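Local coordinates for beta-galactosidase (Trichoderma reesei, PDB 3OG2), which probably hydrolyses terminal non-reducing beta-D-galactose residues in beta-D-galactosides, as a member of glycoside hydrolase family 35, at residues N120-G125 against N320-F325; A489-E494 against V550-A555; L960-L963 against G967-V970. All coordinates share one frame; numbering follows the deposited sequence.

Contact 1 (N120-G125 against N320-F325); sequences NAEVSG and NIYMTF
Tyr322 reaches across to Ala121 and Glu122 with its phenol oxygen, and no hydrogen bond joins the two segments. Its CB leaves the backbone in the direction of the 120-125 loop. With CG anti to the backbone N (chi1 -174°), the ring carries on along that course. Met323, joined to Tyr322 by a cis peptide bond, lays SD over the centre of one ring face, 3.3 Å above the plane, and Tyr344 packs edge-to-face on the same ring. Tyr322 comes just after strand 318-321 of the TIM barrel of the family 35 catalytic domain, and the 120-125 loop follows barrel strand 110-116; Asn120, Ala121 and Glu122 bind beta-D-galactose in another structure of this enzyme, and none is bound here. At the tip, Tyr322 OH lies 3.6 Å from Ala121 CA and 4.1 Å from Ala121 CB. Glu122 bends at chi2 (76°) to bring its carboxylate beside the phenol, the carboxylate and ring planes 82° apart. Glu122 OE1 stops 3.8 Å from Tyr322 OH. The hydroxyl of Tyr342 bridges the two residues, hydrogen-bonded to each. Glu122 OE2 hydrogen-bonds to a glycerol, probably from the crystallisation liquor, which also takes Asn120 ND2 and Ala121 N.

Contact 2 (A489-E494 against V550-A555); sequences AQELHE and VDRNSA. With MAN (alpha-D-mannopyranose), chain B.
Glu491 and Arg552 both project into the space between the segments without forming a salt bridge: Glu491 OE2 stays 4.3 Å from Arg552 NH2, oblique to the guanidinium plane. Water 2 spans the gap. It donates to Glu491 OE2 at 2.7 Å and lies in the plane of the guanidinium, at its edge, where it accepts a weak bond from Arg552 NH1. Each charge has a closer mate elsewhere, Arg552 NH2 in a salt bridge with Asp449 and Glu491 OE1 in one with Lys451. The carboxylate of Glu491 is further fixed by His493, whose NE2 meets Glu491 OE1 at 2.8 Å, almost straight (173°) and in the imidazole plane; Glu491 OE1 accepts through its anti lone pair. Beside this, Ala489 CB rests 4.3 Å from Asp551 OD2, and water 1 ties Ala489 N and Asp551 OD2, both weakly, to Asn553 N. Asp551 is the N-cap of helix 552-555: its OD1 takes Ser554 N from above the carboxylate plane and Ser554 OG, 2.6 Å away, nearly along the C-O axis. Asn553, with CG anti to its carbonyl carbon (chi1 -71°), points its amide at the glycan, and ND2 donates to mannose O2 at 2.9 Å (170°). A leucine here would probably leave mannose O2 without its amide donor, though the sugar would keep its hydrogen bond to Glu357, at the start of helix 357-370. The contact lies where strand 545-551 runs into helix 552-555, facing the loop that leads into strand 492-497, while helix 357-370 of the catalytic domain packs on Arg552 and Ala555 through Leu364.

Contact 3 (L960-L963 against G967-V970); sequences LWAL and GAKV
Ala962 and Ala968 meet methyl to methyl, CB to CB at 3.6 Å, between the end of strand 953-962 and the chain that doubles back beside it. Ala962 CB also presses against Gly967 C, again at 3.6 Å, so this small knob sits in the angle between that bare backbone carbon and the Ala968 methyl. Gly967 has a local reason of its own: at its backbone angles (phi 81°) a side chain would jam against the carbonyl oxygen of the preceding residue. Two residues back on the strand, Leu960 makes the larger bump. Its CG is anti to the backbone N (chi1 172°), which carries the two methyls out over 968-970, where they divide the work. Leu960 CD2 sits 3.6 Å from Ala968 O and 4.2 Å from Lys969 CA, against the peptide backbone, while Leu960 CD1 fits between Ala968 CB and Val970 CG2, 4.5 Å from each. Tyr917 of strand 917-923 touches Leu960, Ala968 and Val970 and so covers the same apolar patch. Strand alternation sends Trp961 the other way; Leu963 CD2 lies over one face of its indole, and its NE1 bonds to Ser741 of strand 740-744, in another beta sheet. No hydrogen bond crosses between the segments: the backbones find partners elsewhere, Leu960 with Ala885 and Ala962 with Gly883 in the sheet, Ala968 with Ile879 and Val970 with Pro875. The connection to strand 973-977 of a second sheet thus packs back, where it leaves strand 953-962, against the end of that strand in its five-stranded antiparallel sheet, consistent with the all-beta galactose-binding-like fold of this domain.

The contacts follow one another along the chain without overlap and share no sheet. Contact 1 is near the middle, its centre about 6 Å from that of the chain, at the galactose site beside barrel strand 318-321. Contact 2, in domain 2, lies between the sheets of strands 492-497 and 545-551; contact 3 is at the end of strand 953-962 in the C-terminal all-beta region. Their centres are about 35 Å and 32 Å from that of contact 1 and about 55 Å from each other. None touches another; the nearest atoms of contacts 1 and 3 are about 16 Å apart. The galactose site thus sits centrally, while contacts 2 and 3 tie loops to strands within outlying beta domains.

Contact 1 (N120-G125 against N320-F325)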
# COMPACT_ATOMS: atom_id res chain seq x y z
N ASN A 120 -12.29 -5.32 1.29
CA ASN A 120 -12.46 -4.05 0.53
C ASN A 120 -11.16 -3.82 -0.24
O ASN A 120 -10.95 -4.51 -1.25
CB ASN A 120 -12.87 -2.90 1.47
CG ASN A 120 -13.64 -1.84 0.72
OD1 ASN A 120 -14.70 -2.13 0.09
ND2 ASN A 120 -13.15 -0.60 0.71
N ALA A 121 -10.28 -2.92 0.21
CA ALA A 121 -8.89 -2.90 -0.24
C ALA A 121 -8.67 -2.49 -1.67
O ALA A 121 -7.54 -2.56 -2.20
CB ALA A 121 -8.19 -4.25 -0.00
N GLU A 122 -9.71 -2.00 -2.33
CA GLU A 122 -9.64 -1.68 -3.76
C GLU A 122 -9.17 -2.87 -4.61
O GLU A 122 -8.56 -2.73 -5.65
CB GLU A 122 -8.77 -0.44 -4.02
CG GLU A 122 -9.48 0.85 -3.52
CD GLU A 122 -9.42 1.00 -2.01
OE1 GLU A 122 -8.29 1.06 -1.43
OE2 GLU A 122 -10.50 1.14 -1.37
N VAL A 123 -9.52 -4.08 -4.14
CA VAL A 123 -9.25 -5.31 -4.88
C VAL A 123 -10.57 -5.82 -5.47
O VAL A 123 -11.67 -5.51 -4.98
CB VAL A 123 -8.59 -6.44 -4.07
CG1 VAL A 123 -7.26 -5.93 -3.47
CG2 VAL A 123 -9.49 -7.06 -3.00
N SER A 124 -10.43 -6.65 -6.52
CA SER A 124 -11.61 -7.21 -7.18
C SER A 124 -12.48 -7.94 -6.13
O SER A 124 -11.98 -8.75 -5.35
CB SER A 124 -11.16 -8.20 -8.25
OG SER A 124 -12.31 -8.66 -8.95
N GLY A 125 -13.77 -7.64 -6.14
CA GLY A 125 -14.80 -8.21 -5.26
C GLY A 125 -14.62 -7.77 -3.82
O GLY A 125 -15.28 -8.34 -2.91
N ASN A 320 -1.99 2.87 12.51
CA ASN A 320 -1.55 2.21 11.30
C ASN A 320 -1.83 3.10 10.09
O ASN A 320 -2.93 3.63 9.95
CB ASN A 320 -2.28 0.88 11.14
CG ASN A 320 -1.93 0.17 9.83
OD1 ASN A 320 -0.75 -0.13 9.57
ND2 ASN A 320 -2.91 -0.10 8.99
N ILE A 321 -0.80 3.24 9.26
CA ILE A 321 -0.86 4.11 8.09
C ILE A 321 -1.18 3.33 6.84
O ILE A 321 -0.43 2.45 6.41
CB ILE A 321 0.51 4.83 7.91
CG1 ILE A 321 0.92 5.63 9.18
CG2 ILE A 321 0.50 5.73 6.66
CD1 ILE A 321 -0.20 6.55 9.70
N TYR A 322 -2.39 3.61 6.26
CA TYR A 322 -2.90 2.88 5.09
C TYR A 322 -2.74 3.84 3.91
O TYR A 322 -3.46 4.86 3.93
CB TYR A 322 -4.38 2.51 5.35
CG TYR A 322 -4.92 1.64 4.23
CD1 TYR A 322 -5.19 2.11 2.95
CD2 TYR A 322 -5.16 0.27 4.43
CE1 TYR A 322 -5.67 1.33 1.95
CE2 TYR A 322 -5.64 -0.57 3.43
CZ TYR A 322 -5.88 -0.03 2.19
OH TYR A 322 -6.32 -0.85 1.17
N MET A 323 -2.02 3.55 2.84
CA MET A 323 -0.99 2.51 2.72
C MET A 323 0.37 3.09 3.15
O MET A 323 0.59 4.31 3.05
CB MET A 323 -0.84 2.10 1.26
CG MET A 323 -2.09 1.42 0.66
SD MET A 323 -2.59 -0.07 1.54
CE MET A 323 -1.26 -1.20 1.11
N THR A 324 1.29 2.21 3.53
CA THR A 324 2.69 2.60 3.65
C THR A 324 3.48 2.15 2.44
O THR A 324 4.28 2.93 1.93
CB THR A 324 3.25 2.08 4.98
OG1 THR A 324 2.53 2.76 6.05
CG2 THR A 324 4.71 2.42 5.16
N PHE A 325 3.25 0.95 1.95
CA PHE A 325 3.75 0.51 0.65
C PHE A 325 2.53 -0.07 -0.08
O PHE A 325 1.93 -1.02 0.47
CB PHE A 325 4.87 -0.53 0.79
CG PHE A 325 5.13 -1.22 -0.56
CD1 PHE A 325 5.74 -0.53 -1.59
CD2 PHE A 325 4.73 -2.55 -0.73
CE1 PHE A 325 5.96 -1.17 -2.82
CE2 PHE A 325 4.95 -3.16 -1.95
CZ PHE A 325 5.58 -2.48 -2.98

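Contact 2 (A489-E494 against V550-A555)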
# COMPACT_ATOMS: atom_id res chain seq x y z
N ALA A 489 14.23 25.17 9.46
CA ALA A 489 15.22 26.25 9.27
C ALA A 489 14.70 27.62 9.67
O ALA A 489 13.55 27.98 9.41
CB ALA A 489 15.66 26.27 7.81
N GLN A 490 15.61 28.38 10.31
CA GLN A 490 15.37 29.76 10.77
C GLN A 490 14.44 29.80 12.00
O GLN A 490 14.10 30.93 12.45
CB GLN A 490 14.82 30.69 9.67
CG GLN A 490 15.91 30.86 8.61
CD GLN A 490 17.27 30.77 9.29
OE1 GLN A 490 17.52 31.47 10.27
NE2 GLN A 490 18.13 29.90 8.77
N GLU A 491 14.02 28.68 12.56
CA GLU A 491 13.22 28.71 13.81
C GLU A 491 14.11 28.87 15.01
O GLU A 491 15.15 28.17 15.14
CB GLU A 491 12.43 27.43 13.94
CG GLU A 491 11.26 27.22 12.99
CD GLU A 491 10.75 25.77 13.03
OE1 GLU A 491 11.09 24.97 13.93
OE2 GLU A 491 9.99 25.43 12.07
N LEU A 492 13.75 29.78 15.92
CA LEU A 492 14.42 29.87 17.20
C LEU A 492 13.83 28.83 18.14
O LEU A 492 12.60 28.74 18.22
CB LEU A 492 14.24 31.23 17.85
CG LEU A 492 14.86 31.47 19.24
CD1 LEU A 492 16.39 31.48 19.19
CD2 LEU A 492 14.39 32.81 19.82
N HIS A 493 14.69 28.10 18.82
CA HIS A 493 14.23 27.11 19.80
C HIS A 493 14.98 27.25 21.10
O HIS A 493 16.09 27.82 21.15
CB HIS A 493 14.47 25.68 19.25
CG HIS A 493 13.41 25.40 18.22
ND1 HIS A 493 12.11 25.19 18.65
CD2 HIS A 493 13.39 25.36 16.87
CE1 HIS A 493 11.35 24.99 17.58
NE2 HIS A 493 12.13 25.10 16.52
N GLU A 494 14.35 26.76 22.18
CA GLU A 494 15.01 26.79 23.48
C GLU A 494 14.72 25.49 24.22
O GLU A 494 13.59 24.96 24.10
CB GLU A 494 14.52 28.03 24.25
CG GLU A 494 15.36 28.23 25.51
CD GLU A 494 14.81 29.44 26.27
OE1 GLU A 494 15.16 30.59 25.90
OE2 GLU A 494 13.99 29.17 27.19
N VAL A 550 19.94 20.18 15.10
CA VAL A 550 19.97 20.23 13.65
C VAL A 550 18.70 20.85 13.08
O VAL A 550 17.70 21.00 13.79
CB VAL A 550 20.17 18.82 13.05
CG1 VAL A 550 21.52 18.25 13.50
CG2 VAL A 550 19.03 17.88 13.43
N ASP A 551 18.74 21.18 11.77
CA ASP A 551 17.46 21.57 11.16
C ASP A 551 16.77 20.31 10.67
O ASP A 551 17.29 19.18 10.56
CB ASP A 551 17.67 22.61 10.08
CG ASP A 551 18.37 22.10 8.84
OD1 ASP A 551 19.03 21.03 8.89
OD2 ASP A 551 18.29 22.84 7.84
N ARG A 552 15.48 20.49 10.32
CA ARG A 552 14.65 19.37 9.89
C ARG A 552 15.24 18.65 8.70
O ARG A 552 15.25 17.42 8.64
CB ARG A 552 13.26 19.91 9.47
CG ARG A 552 12.36 18.77 9.05
CD ARG A 552 11.10 19.33 8.36
NE ARG A 552 10.21 20.03 9.29
CZ ARG A 552 9.91 21.30 9.41
NH1 ARG A 552 10.41 22.28 8.61
NH2 ARG A 552 9.06 21.62 10.37
N ASN A 553 15.72 19.41 7.70
CA ASN A 553 16.21 18.74 6.50
C ASN A 553 17.48 17.96 6.80
O ASN A 553 17.68 16.95 6.12
CB ASN A 553 16.44 19.77 5.39
CG ASN A 553 15.10 20.27 4.90
OD1 ASN A 553 14.47 21.15 5.49
ND2 ASN A 553 14.64 19.73 3.77
N SER A 554 18.28 18.36 7.78
CA SER A 554 19.39 17.49 8.19
C SER A 554 18.86 16.27 8.94
O SER A 554 19.37 15.15 8.73
CB SER A 554 20.32 18.27 9.11
OG SER A 554 20.95 19.28 8.37
N ALA A 555 17.87 16.46 9.83
CA ALA A 555 17.33 15.32 10.58
C ALA A 555 16.76 14.23 9.68
O ALA A 555 16.79 13.05 9.96
CB ALA A 555 16.19 15.80 11.50
C1 MAN B . 12.47 20.72 0.53
C2 MAN B . 11.57 21.14 1.68
C3 MAN B . 11.75 22.66 1.90
C4 MAN B . 13.24 22.97 2.17
C5 MAN B . 14.06 22.49 0.95
C6 MAN B . 15.56 22.67 1.24
O2 MAN B . 11.97 20.42 2.84
O3 MAN B . 10.99 22.99 3.10
O4 MAN B . 13.38 24.37 2.30
O5 MAN B . 13.82 21.09 0.78
O6 MAN B . 16.31 22.37 0.06
O HOH W 1 15.34 22.47 7.71
O HOH W 2 9.58 25.50 9.40

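Contact 3 (L960-L963 against G967-V970)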
# COMPACT_ATOMS: atom_id res chain seq x y z
N LEU A 960 -2.83 -5.83 -28.01
CA LEU A 960 -3.32 -4.58 -28.59
C LEU A 960 -4.73 -4.82 -29.10
O LEU A 960 -4.90 -5.60 -30.04
CB LEU A 960 -2.36 -4.17 -29.74
CG LEU A 960 -2.83 -2.98 -30.58
CD1 LEU A 960 -2.87 -1.75 -29.69
CD2 LEU A 960 -1.91 -2.81 -31.78
N TRP A 961 -5.69 -4.13 -28.51
CA TRP A 961 -7.09 -4.21 -28.89
C TRP A 961 -7.42 -2.85 -29.49
O TRP A 961 -7.56 -1.86 -28.74
CB TRP A 961 -7.94 -4.59 -27.67
CG TRP A 961 -9.43 -4.56 -27.84
CD1 TRP A 961 -10.24 -4.32 -28.93
CD2 TRP A 961 -10.39 -4.79 -26.78
NE1 TRP A 961 -11.58 -4.39 -28.61
CE2 TRP A 961 -11.68 -4.68 -27.28
CE3 TRP A 961 -10.19 -5.09 -25.42
CZ2 TRP A 961 -12.83 -4.85 -26.49
CZ3 TRP A 961 -11.30 -5.27 -24.62
CH2 TRP A 961 -12.61 -5.15 -25.16
N ALA A 962 -7.56 -2.86 -30.82
CA ALA A 962 -7.93 -1.63 -31.55
C ALA A 962 -9.46 -1.55 -31.55
O ALA A 962 -10.14 -2.50 -32.01
CB ALA A 962 -7.43 -1.71 -32.96
N LEU A 963 -10.04 -0.48 -31.03
CA LEU A 963 -11.46 -0.39 -30.82
C LEU A 963 -12.22 0.15 -32.02
O LEU A 963 -13.43 -0.02 -32.05
CB LEU A 963 -11.72 0.57 -29.63
CG LEU A 963 -11.27 -0.01 -28.29
CD1 LEU A 963 -11.04 1.11 -27.28
CD2 LEU A 963 -12.32 -0.99 -27.79
N GLY A 967 -8.21 0.81 -36.90
CA GLY A 967 -7.14 0.13 -36.21
C GLY A 967 -6.43 0.98 -35.16
O GLY A 967 -6.99 2.00 -34.70
N ALA A 968 -5.22 0.53 -34.78
CA ALA A 968 -4.48 1.23 -33.71
C ALA A 968 -3.05 0.75 -33.71
O ALA A 968 -2.71 -0.31 -34.24
CB ALA A 968 -5.15 1.03 -32.35
N LYS A 969 -2.21 1.55 -33.03
CA LYS A 969 -0.83 1.14 -32.79
C LYS A 969 -0.36 1.79 -31.51
O LYS A 969 -0.93 2.78 -31.05
CB LYS A 969 0.06 1.54 -33.98
CG LYS A 969 0.24 3.04 -34.12
CD LYS A 969 1.04 3.35 -35.38
CE LYS A 969 0.31 2.95 -36.63
NZ LYS A 969 -0.89 3.80 -36.94
N VAL A 970 0.68 1.24 -30.95
CA VAL A 970 1.35 1.83 -29.80
C VAL A 970 2.28 2.92 -30.32
O VAL A 970 3.20 2.61 -31.08
CB VAL A 970 2.13 0.79 -28.99
CG1 VAL A 970 2.83 1.47 -27.80
CG2 VAL A 970 1.21 -0.31 -28.50